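Local coordinates for protein thioredoxin (H-type,TRX-H) (Edwardsiella tarda, PDB 5ZF2) that inhibits host ASK1-MAPK signalling cascades as a thioredoxin-like type IV secretion effector, promoting pathogenesis during infection, at residues A[8-11]-A[12-16]; A[31-34]-A[35-39]; A[43-46]-A[47-50]; A[55-58]-A[59-62]; A[77-81]-A[82-86]. All coordinates share one frame; numbering follows the deposited sequence.

Interaction 1: A[8-11]-A[12-16]; sequences AAFT and QAQAS
Phe10 O takes the shortest backbone bond between residues 8-11 and 12-16, from Gln14 N at 2.9 Å. The donor lies nearly on the line of the carbonyl bond. The same i to i+4 pattern links Gln12 N to Ala8 O at 3.1 Å, Ala13 N to Ala9 O at 3.0 Å and Ala15 N to Thr11 O at 3.1 Å. These are the rungs of helix 7-15, which packs on the sheet of this thioredoxin fold. Phe10 and Ala13 face inward and touch Val20 of strand 20-25; the Phe10 ring also meets Phe68 edge-to-face. One turn on, Gln14 lays its CG over one face of that ring, toward the rim. This CG is 3.8 Å from the ring centroid, a CH-pi contact. The bend at chi2 (-77°) takes the amide past the CZ end of the ring, where NE2 comes 3.4 Å from Phe10 CZ. Amide and ring planes are 41° apart, so the two groups do not stack flat. Further along, Ala13 O accepts from both Ser16 N and Ser16 OG; the OG contact to Ala13 O is 2.6 Å. Ser16 OG also bonds to Ala18 N.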
# COMPACT_ATOMS: atom_id res chain seq x y z
N ALA A 8 -7.31 10.83 -8.62
CA ALA A 8 -6.64 11.09 -9.88
C ALA A 8 -5.24 10.47 -9.91
O ALA A 8 -4.83 9.91 -10.93
CB ALA A 8 -6.56 12.59 -10.15
N ALA A 9 -4.48 10.58 -8.82
CA ALA A 9 -3.15 9.98 -8.87
C ALA A 9 -3.22 8.46 -8.91
O ALA A 9 -2.39 7.81 -9.56
CB ALA A 9 -2.31 10.47 -7.68
N PHE A 10 -4.18 7.85 -8.22
CA PHE A 10 -4.30 6.39 -8.24
C PHE A 10 -4.67 5.89 -9.62
O PHE A 10 -4.07 4.93 -10.14
CB PHE A 10 -5.33 5.92 -7.20
CG PHE A 10 -5.55 4.44 -7.20
CD1 PHE A 10 -4.65 3.58 -6.59
CD2 PHE A 10 -6.67 3.90 -7.81
CE1 PHE A 10 -4.88 2.19 -6.58
CE2 PHE A 10 -6.90 2.51 -7.83
CZ PHE A 10 -6.01 1.67 -7.21
N THR A 11 -5.68 6.51 -10.25
CA THR A 11 -6.10 6.04 -11.56
C THR A 11 -4.98 6.20 -12.58
O THR A 11 -4.78 5.32 -13.44
CB THR A 11 -7.37 6.77 -12.03
OG1 THR A 11 -7.07 8.12 -12.33
CG2 THR A 11 -8.47 6.73 -10.98
N GLN A 12 -4.21 7.28 -12.48
CA GLN A 12 -3.11 7.46 -13.42
C GLN A 12 -2.01 6.43 -13.17
O GLN A 12 -1.45 5.88 -14.12
CB GLN A 12 -2.56 8.89 -13.32
CG GLN A 12 -1.35 9.14 -14.18
CD GLN A 12 -0.24 9.82 -13.41
OE1 GLN A 12 -0.26 11.04 -13.24
NE2 GLN A 12 0.72 9.04 -12.90
N ALA A 13 -1.73 6.12 -11.90
CA ALA A 13 -0.77 5.04 -11.61
C ALA A 13 -1.25 3.70 -12.17
O ALA A 13 -0.47 2.96 -12.79
CB ALA A 13 -0.53 4.94 -10.10
N GLN A 14 -2.53 3.37 -12.00
CA GLN A 14 -3.03 2.09 -12.49
C GLN A 14 -2.95 1.98 -14.01
O GLN A 14 -2.75 0.88 -14.55
CB GLN A 14 -4.47 1.85 -12.05
CG GLN A 14 -4.60 1.69 -10.55
CD GLN A 14 -4.18 0.31 -10.09
OE1 GLN A 14 -2.99 -0.04 -10.13
NE2 GLN A 14 -5.14 -0.49 -9.65
N ALA A 15 -3.14 3.08 -14.72
CA ALA A 15 -3.06 3.05 -16.18
C ALA A 15 -1.62 3.06 -16.70
O ALA A 15 -1.41 2.77 -17.88
CB ALA A 15 -3.83 4.24 -16.75
N SER A 16 -0.63 3.33 -15.84
CA SER A 16 0.75 3.50 -16.26
C SER A 16 1.47 2.19 -16.54
O SER A 16 2.54 2.21 -17.16
CB SER A 16 1.54 4.23 -15.17
OG SER A 16 1.77 3.35 -14.06

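Interaction 2: A[31-34]-A[35-39]; sequences VCKR and QEREL
Residues 31-34 and 35-39 are consecutive turns of helix 30-43. Val31 O receives Gln35 N at 2.8 Å, and the N-H points almost straight at it (175°). Glu36 N reaches Cys32 O at 2.9 Å and Arg37 N reaches Lys33 O at 3.1 Å. The next rung, Glu38 N to Arg34 O, is weak. On the outer side, Lys33 bends toward the following turn. Its NZ forms a salt bridge with Glu36 OE2 at 2.7 Å and meets that oxygen nearly along its C-O bond. Glu36 CG is anti to the backbone N (chi1 168°), and the extended chain brings OE2 to the ammonium. Lys33 CE lies over the centre of one face of the Arg37 guanidinium, 3.5 Å from CZ. Lys33 NZ is 4.0 Å from Arg37 NH1, and one water bridges the two groups through weak bonds. The negative Glu36 probably offsets part of this like-charge pressure. On the side facing the protein, Gln35 sends its amide NE2 to Glu91 O, and Val31 touches Ser74 and Thr92. Cys32 is buried against Gln73 and Ser74. With Cys29 it fits the CxxC pattern at a helix start, consistent with the redox site of thioredoxins.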
# COMPACT_ATOMS: atom_id res chain seq x y z
N VAL A 31 0.27 -1.09 15.07
CA VAL A 31 0.65 -1.95 13.98
C VAL A 31 1.02 -1.15 12.75
O VAL A 31 2.05 -1.39 12.17
CB VAL A 31 -0.38 -3.06 13.70
CG1 VAL A 31 0.00 -3.84 12.45
CG2 VAL A 31 -0.46 -4.02 14.87
N CYS A 32 0.22 -0.16 12.42
CA CYS A 32 0.48 0.68 11.26
C CYS A 32 1.81 1.36 11.35
O CYS A 32 2.52 1.41 10.40
CB CYS A 32 -0.59 1.71 11.03
SG CYS A 32 -2.15 1.06 10.52
N LYS A 33 2.10 1.90 12.52
CA LYS A 33 3.37 2.53 12.81
C LYS A 33 4.52 1.58 12.54
O LYS A 33 5.35 1.85 11.75
CB LYS A 33 3.37 2.98 14.27
CG LYS A 33 4.11 4.24 14.53
CD LYS A 33 3.99 5.20 13.39
CE LYS A 33 5.31 5.38 12.71
NZ LYS A 33 5.39 6.77 12.19
N ARG A 34 4.48 0.45 13.19
CA ARG A 34 5.37 -0.65 12.97
C ARG A 34 5.57 -1.10 11.51
O ARG A 34 6.66 -1.23 11.07
CB ARG A 34 4.84 -1.81 13.77
CG ARG A 34 5.86 -2.79 14.27
CD ARG A 34 5.57 -3.26 15.72
NE ARG A 34 4.17 -3.58 16.07
CZ ARG A 34 3.56 -3.22 17.20
NH1 ARG A 34 4.18 -2.47 18.11
NH2 ARG A 34 2.32 -3.57 17.43
N GLN A 35 4.50 -1.31 10.79
CA GLN A 35 4.58 -1.50 9.36
C GLN A 35 5.36 -0.40 8.65
O GLN A 35 6.27 -0.69 7.94
CB GLN A 35 3.19 -1.64 8.74
CG GLN A 35 2.57 -3.00 8.88
CD GLN A 35 1.23 -3.10 8.21
OE1 GLN A 35 0.53 -2.13 8.07
NE2 GLN A 35 0.88 -4.27 7.81
N GLU A 36 4.96 0.84 8.87
CA GLU A 36 5.55 1.97 8.17
C GLU A 36 7.05 2.00 8.33
O GLU A 36 7.75 2.10 7.40
CB GLU A 36 4.91 3.31 8.57
CG GLU A 36 5.67 4.54 8.10
CD GLU A 36 4.99 5.85 8.44
OE1 GLU A 36 4.50 6.54 7.53
OE2 GLU A 36 4.92 6.19 9.63
N ARG A 37 7.53 1.84 9.54
CA ARG A 37 8.93 1.61 9.82
C ARG A 37 9.67 0.67 8.92
O ARG A 37 10.73 0.90 8.50
CB ARG A 37 9.07 1.03 11.22
CG ARG A 37 9.34 2.03 12.24
CD ARG A 37 8.26 3.04 12.34
NE ARG A 37 7.95 3.25 13.73
CZ ARG A 37 8.22 4.38 14.33
NH1 ARG A 37 8.79 5.35 13.63
NH2 ARG A 37 7.94 4.54 15.61
N GLU A 38 9.10 -0.48 8.73
CA GLU A 38 9.75 -1.55 8.01
C GLU A 38 9.58 -1.44 6.51
O GLU A 38 10.46 -1.86 5.75
CB GLU A 38 9.21 -2.90 8.50
CG GLU A 38 9.48 -3.05 10.01
CD GLU A 38 8.78 -4.24 10.63
OE1 GLU A 38 7.87 -4.78 9.97
OE2 GLU A 38 9.12 -4.59 11.78
N LEU A 39 8.45 -0.86 6.07
CA LEU A 39 8.18 -0.65 4.66
C LEU A 39 9.01 0.50 4.08
O LEU A 39 9.42 0.44 2.91
CB LEU A 39 6.69 -0.38 4.47
CG LEU A 39 5.79 -1.61 4.56
CD1 LEU A 39 4.35 -1.17 4.54
CD2 LEU A 39 6.09 -2.59 3.43
O HOH W 1 8.30 8.22 13.32

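Interaction 3: A[43-46]-A[47-50]; sequences FAQP and AQRD
Phe43 touches residues 47-50 through its carbonyl oxygen, with Phe43 O 3.7 Å from Gln48 CB. Its ring turns the other way and packs on Leu101 of helix 94-102 and on Leu51. Gln45 comes next. Its carbonyl accepts the backbone of Gln48, Gln48 N to Gln45 O at 2.9 Å. The donor sits above the carbonyl plane, 46° out of it. The side chains of Gln45 and Gln48 lie next to each other and point the same way. Gln48 CB is 3.5 Å from Gln45 O, so it touches the bonded carbonyl oxygen. Pro46 follows, and with Ala47 it forms a short piece of 3-10 helix. Pro46 O accepts Arg49 N at 3.1 Å, again from well above the carbonyl plane (65°). Arg49 has CG between its backbone N and carbonyl carbon (chi1 70°), and a bend at chi3 carries the chain back over this same oxygen. Pro46 O lies over one face of the guanidinium, 3.7 Å from CZ. This connection leads from helix 30-43 to strand 52-57. Two successive i to i+3 main-chain bonds hold the bend. Both are angled and well off the carbonyl planes, so each is probably weaker than a straight helical bond. The positive guanidinium, held over Pro46 O, probably adds a weak electrostatic attraction; Arg49 NE meets that oxygen at too poor an angle for a hydrogen bond.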
# COMPACT_ATOMS: atom_id res chain seq x y z
N PHE A 43 10.73 0.48 0.34
CA PHE A 43 10.30 1.29 -0.79
C PHE A 43 11.47 1.91 -1.55
O PHE A 43 11.30 2.29 -2.71
CB PHE A 43 9.36 2.40 -0.32
CG PHE A 43 8.05 1.90 0.25
CD1 PHE A 43 7.56 0.65 -0.12
CD2 PHE A 43 7.33 2.68 1.13
CE1 PHE A 43 6.34 0.17 0.38
CE2 PHE A 43 6.11 2.22 1.66
CZ PHE A 43 5.62 0.98 1.27
N ALA A 44 12.63 2.04 -0.92
CA ALA A 44 13.77 2.70 -1.54
C ALA A 44 14.71 1.72 -2.22
O ALA A 44 15.68 2.14 -2.87
CB ALA A 44 14.55 3.50 -0.49
N GLN A 45 14.46 0.42 -2.08
CA GLN A 45 15.34 -0.58 -2.63
C GLN A 45 15.15 -0.68 -4.14
O GLN A 45 14.04 -0.45 -4.64
CB GLN A 45 15.06 -1.94 -1.99
CG GLN A 45 15.57 -2.02 -0.58
CD GLN A 45 15.25 -3.34 0.08
OE1 GLN A 45 14.69 -4.26 -0.55
NE2 GLN A 45 15.60 -3.46 1.35
N PRO A 46 16.20 -1.06 -4.89
CA PRO A 46 16.11 -1.04 -6.36
C PRO A 46 15.01 -1.90 -6.92
O PRO A 46 14.43 -1.56 -7.96
CB PRO A 46 17.49 -1.56 -6.80
CG PRO A 46 18.37 -1.39 -5.62
CD PRO A 46 17.52 -1.51 -4.41
N ALA A 47 14.71 -3.03 -6.27
CA ALA A 47 13.64 -3.89 -6.76
C ALA A 47 12.29 -3.19 -6.73
O ALA A 47 11.38 -3.58 -7.47
CB ALA A 47 13.56 -5.17 -5.92
N GLN A 48 12.12 -2.21 -5.84
CA GLN A 48 10.90 -1.42 -5.70
C GLN A 48 10.90 -0.15 -6.55
O GLN A 48 10.03 0.72 -6.36
CB GLN A 48 10.66 -1.05 -4.24
CG GLN A 48 9.85 -2.08 -3.44
CD GLN A 48 10.58 -3.41 -3.34
OE1 GLN A 48 11.59 -3.53 -2.62
NE2 GLN A 48 10.11 -4.41 -4.09
N ARG A 49 11.83 -0.01 -7.50
CA ARG A 49 12.07 1.29 -8.12
C ARG A 49 10.85 1.79 -8.90
O ARG A 49 10.67 3.01 -9.06
CB ARG A 49 13.29 1.23 -9.04
CG ARG A 49 13.07 0.42 -10.30
CD ARG A 49 14.20 0.53 -11.31
NE ARG A 49 15.34 -0.29 -10.95
CZ ARG A 49 15.58 -1.49 -11.47
NH1 ARG A 49 14.77 -2.01 -12.37
NH2 ARG A 49 16.66 -2.17 -11.08
N ASP A 50 10.00 0.89 -9.40
CA ASP A 50 8.82 1.30 -10.15
C ASP A 50 7.55 1.34 -9.31
O ASP A 50 6.49 1.69 -9.82
CB ASP A 50 8.59 0.36 -11.33
CG ASP A 50 9.73 0.42 -12.35
OD1 ASP A 50 10.27 1.53 -12.58
OD2 ASP A 50 10.08 -0.63 -12.89

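Interaction 4: A[55-58]-A[59-62]; sequences KVNF and DTQK
An Asx turn at Asn57 begins the link from strand 52-57 to helix 62-68. Asn57 OD1 accepts Asp59 N at 2.8 Å, and a water joins the same OD1 to Asp59 OD2. Asn57 CG stands anti to the backbone N (chi1 -175°), which brings OD1 to Asp59 N. Asn57 O is gripped twice, by Thr60 N and by Gln61 N, both at 3.1 Å. The Gln61 N-H arrives nearly end-on to the carbonyl, while Thr60 N comes from above its plane. Gln61, at the N-cap position of the helix, reaches back along the strand. Its OE1 receives Asn57 N at 2.9 Å on a lone pair and in the amide plane, in an almost straight bond (174°). A second water links OE1 to Lys55 O. Lys62 NZ bonds to Phe58 O at 2.8 Å and lies 4.0 Å from the centroid of the Phe58 ring, an off-centre cation-pi contact. Asp59 OD1 meets the edge of this ring. On the inner side, Val56 packs on Val22 of strand 20-25 and on Ala64 and Leu65 of helix 62-68, and Gln61 NE2 bonds to Tyr5 O just past strand 2-4.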
# COMPACT_ATOMS: atom_id res chain seq x y z
N LYS A 55 -0.91 6.06 0.25
CA LYS A 55 -1.32 5.95 1.64
C LYS A 55 -2.78 6.37 1.76
O LYS A 55 -3.12 7.53 1.48
CB LYS A 55 -0.42 6.80 2.53
CG LYS A 55 1.07 6.41 2.50
CD LYS A 55 1.43 5.33 3.52
CE LYS A 55 2.95 5.09 3.58
NZ LYS A 55 3.73 6.24 4.15
N VAL A 56 -3.62 5.43 2.16
CA VAL A 56 -5.05 5.64 2.36
C VAL A 56 -5.29 5.80 3.85
O VAL A 56 -4.99 4.89 4.63
CB VAL A 56 -5.87 4.47 1.79
CG1 VAL A 56 -7.38 4.73 1.98
CG2 VAL A 56 -5.56 4.27 0.30
N ASN A 57 -5.81 6.96 4.25
CA ASN A 57 -6.09 7.20 5.65
C ASN A 57 -7.43 6.55 5.99
O ASN A 57 -8.49 6.99 5.53
CB ASN A 57 -6.09 8.70 5.95
CG ASN A 57 -6.28 9.01 7.43
OD1 ASN A 57 -7.00 8.31 8.15
ND2 ASN A 57 -5.59 10.06 7.90
N PHE A 58 -7.38 5.49 6.79
CA PHE A 58 -8.60 4.78 7.17
C PHE A 58 -9.67 5.72 7.75
O PHE A 58 -10.87 5.53 7.52
CB PHE A 58 -8.25 3.68 8.16
CG PHE A 58 -9.43 2.85 8.59
CD1 PHE A 58 -10.20 3.24 9.68
CD2 PHE A 58 -9.75 1.68 7.91
CE1 PHE A 58 -11.30 2.49 10.08
CE2 PHE A 58 -10.85 0.92 8.31
CZ PHE A 58 -11.61 1.32 9.40
N ASP A 59 -9.26 6.74 8.48
CA ASP A 59 -10.24 7.60 9.13
C ASP A 59 -10.92 8.58 8.18
O ASP A 59 -12.09 8.91 8.39
CB ASP A 59 -9.61 8.37 10.30
CG ASP A 59 -9.22 7.46 11.46
OD1 ASP A 59 -9.87 6.42 11.65
OD2 ASP A 59 -8.27 7.81 12.19
N THR A 60 -10.24 9.06 7.13
CA THR A 60 -10.75 10.20 6.38
C THR A 60 -11.12 9.92 4.92
O THR A 60 -11.69 10.81 4.28
CB THR A 60 -9.73 11.35 6.41
OG1 THR A 60 -8.54 10.94 5.72
CG2 THR A 60 -9.36 11.71 7.85
N GLN A 61 -10.82 8.75 4.38
CA GLN A 61 -11.06 8.46 2.97
C GLN A 61 -11.96 7.24 2.85
O GLN A 61 -11.54 6.18 2.36
CB GLN A 61 -9.70 8.30 2.23
CG GLN A 61 -8.78 9.52 2.47
CD GLN A 61 -7.46 9.47 1.68
OE1 GLN A 61 -6.48 8.90 2.16
NE2 GLN A 61 -7.43 10.10 0.50
N LYS A 62 -13.23 7.39 3.26
CA LYS A 62 -14.12 6.25 3.33
C LYS A 62 -14.51 5.74 1.95
O LYS A 62 -14.70 4.53 1.76
CB LYS A 62 -15.33 6.62 4.18
CG LYS A 62 -14.93 7.01 5.62
CD LYS A 62 -14.33 5.77 6.31
CE LYS A 62 -14.29 5.88 7.82
NZ LYS A 62 -13.45 4.80 8.45
O HOH W 2 -4.21 10.23 2.31
O HOH W 3 -5.83 8.41 10.59

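Interaction 5: A[77-81]-A[82-86]; sequences ILYRN and GQEVR
Glu84 crosses the face of the hairpin that carries Tyr79. Its CB lies 3.9 Å from Tyr79 CE2. With CG anti to the backbone N (chi1 173°), the extended chain runs toward Ile77: CG is 3.8 Å and CD 3.7 Å from Ile77 CG2. At the tip, OE1 accepts a water that also bonds Tyr79 OH, while OE2 forms a salt bridge with Arg87. On the other face, Arg86 runs beside Leu78, pointing the same way, and NH2 comes 3.3 Å from Leu78 CD2. Arg86 NH2 is also 3.4 Å from Arg80 NH2, with the two guanidinium planes at 90°. Carbonyl oxygens probably ease this like-charge approach: Arg86 NE bonds to Phe100 O, and Arg80 NH2 bonds weakly to Leu101 O. Val85 CG2 touches Arg80 CB. In the backbone, Leu78 N reaches Arg86 O at 2.9 Å and Val85 N reaches Leu78 O at 2.8 Å. Arg80 and Gln83 exchange two further bonds next to the turn. There a water joins Asn81 O to Gln83 NE2. Asn81 and Gly82 both have positive phi, as in a type I' turn. That turn closes an antiparallel hairpin, with Leu78 opposite two residues, Val85 and Arg86, in a classic beta bulge. Strand 83-89 forms one edge of the thioredoxin sheet, with 75-80 next to it.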
# COMPACT_ATOMS: atom_id res chain seq x y z
N ILE A 77 -2.49 -3.77 -0.15
CA ILE A 77 -3.00 -4.39 -1.37
C ILE A 77 -2.02 -4.10 -2.49
O ILE A 77 -1.72 -2.94 -2.77
CB ILE A 77 -4.38 -3.88 -1.76
CG1 ILE A 77 -5.34 -3.94 -0.55
CG2 ILE A 77 -4.88 -4.70 -2.99
CD1 ILE A 77 -6.66 -3.19 -0.79
N LEU A 78 -1.57 -5.15 -3.17
CA LEU A 78 -0.57 -4.98 -4.22
C LEU A 78 -1.28 -5.15 -5.56
O LEU A 78 -2.00 -6.13 -5.76
CB LEU A 78 0.58 -5.97 -4.08
CG LEU A 78 1.67 -5.84 -5.16
CD1 LEU A 78 2.39 -4.46 -5.10
CD2 LEU A 78 2.70 -6.97 -5.07
N TYR A 79 -1.08 -4.20 -6.46
CA TYR A 79 -1.58 -4.29 -7.82
C TYR A 79 -0.42 -4.39 -8.79
O TYR A 79 0.64 -3.79 -8.57
CB TYR A 79 -2.43 -3.07 -8.20
CG TYR A 79 -3.68 -2.92 -7.40
CD1 TYR A 79 -3.64 -2.40 -6.13
CD2 TYR A 79 -4.91 -3.29 -7.93
CE1 TYR A 79 -4.79 -2.24 -5.38
CE2 TYR A 79 -6.08 -3.15 -7.19
CZ TYR A 79 -6.00 -2.63 -5.92
OH TYR A 79 -7.12 -2.46 -5.17
N ARG A 80 -0.62 -5.15 -9.86
CA ARG A 80 0.30 -5.15 -11.00
C ARG A 80 -0.54 -4.99 -12.26
O ARG A 80 -1.56 -5.68 -12.42
CB ARG A 80 1.17 -6.41 -11.04
CG ARG A 80 2.25 -6.40 -9.94
CD ARG A 80 3.14 -7.64 -9.91
NE ARG A 80 4.18 -7.51 -8.90
CZ ARG A 80 4.76 -8.56 -8.32
NH1 ARG A 80 4.38 -9.76 -8.66
NH2 ARG A 80 5.71 -8.41 -7.39
N ASN A 81 -0.14 -4.04 -13.10
CA ASN A 81 -0.83 -3.76 -14.36
C ASN A 81 -2.30 -3.46 -14.12
O ASN A 81 -3.16 -3.80 -14.94
CB ASN A 81 -0.66 -4.90 -15.36
CG ASN A 81 -0.93 -4.47 -16.79
OD1 ASN A 81 -0.61 -3.33 -17.17
ND2 ASN A 81 -1.55 -5.35 -17.57
N GLY A 82 -2.60 -2.83 -12.98
CA GLY A 82 -3.96 -2.38 -12.71
C GLY A 82 -4.87 -3.42 -12.10
O GLY A 82 -6.06 -3.15 -11.96
N GLN A 83 -4.34 -4.59 -11.70
CA GLN A 83 -5.17 -5.65 -11.16
C GLN A 83 -4.60 -6.13 -9.84
O GLN A 83 -3.39 -6.25 -9.69
CB GLN A 83 -5.26 -6.83 -12.16
CG GLN A 83 -5.66 -6.42 -13.56
CD GLN A 83 -5.67 -7.59 -14.52
OE1 GLN A 83 -5.87 -8.74 -14.12
NE2 GLN A 83 -5.41 -7.32 -15.80
N GLU A 84 -5.48 -6.44 -8.89
CA GLU A 84 -5.02 -6.87 -7.58
C GLU A 84 -4.33 -8.22 -7.68
O GLU A 84 -4.89 -9.15 -8.28
CB GLU A 84 -6.19 -6.96 -6.60
CG GLU A 84 -5.79 -7.56 -5.26
CD GLU A 84 -6.90 -7.52 -4.20
OE1 GLU A 84 -7.85 -6.71 -4.30
OE2 GLU A 84 -6.81 -8.32 -3.24
N VAL A 85 -3.13 -8.32 -7.12
CA VAL A 85 -2.36 -9.56 -7.09
C VAL A 85 -2.48 -10.26 -5.75
O VAL A 85 -2.56 -11.48 -5.69
CB VAL A 85 -0.88 -9.26 -7.44
CG1 VAL A 85 0.00 -10.46 -7.12
CG2 VAL A 85 -0.76 -8.90 -8.92
N ARG A 86 -2.49 -9.50 -4.65
CA ARG A 86 -2.58 -10.09 -3.32
C ARG A 86 -2.80 -8.97 -2.32
O ARG A 86 -2.53 -7.80 -2.60
CB ARG A 86 -1.30 -10.88 -2.94
CG ARG A 86 -0.02 -10.09 -3.20
CD ARG A 86 1.21 -10.97 -2.99
NE ARG A 86 2.43 -10.30 -3.42
CZ ARG A 86 3.12 -10.62 -4.51
NH1 ARG A 86 2.74 -11.62 -5.30
NH2 ARG A 86 4.22 -9.93 -4.80
O HOH W 4 -8.85 -4.47 -5.30
O HOH W 5 -4.99 -4.70 -16.59

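Interactions 1 and 5 touch directly: Gln14 NE2 lies 3.3 Å from Tyr79 CD2, so Gln14 of helix 7-15 packs on the hairpin near its turn. Interactions 2 and 4 are joined by Glu36 OE1 and Lys55 NZ at 3.5 Å, a long, weak ion pair between helix 30-43 and strand 52-57. Interaction 3 lies where that same helix runs out and has its centre about 17 Å from that of interaction 2. Interactions 4 and 5 reach the same sheet, with centres about 19 Å apart. Interaction 2 holds Cys32 of the likely CxxC redox site, and Phe58 of interaction 4 lies near that site without contact. Interaction 1 lies across the chain's centre, about 24 Å from interaction 2 between centres.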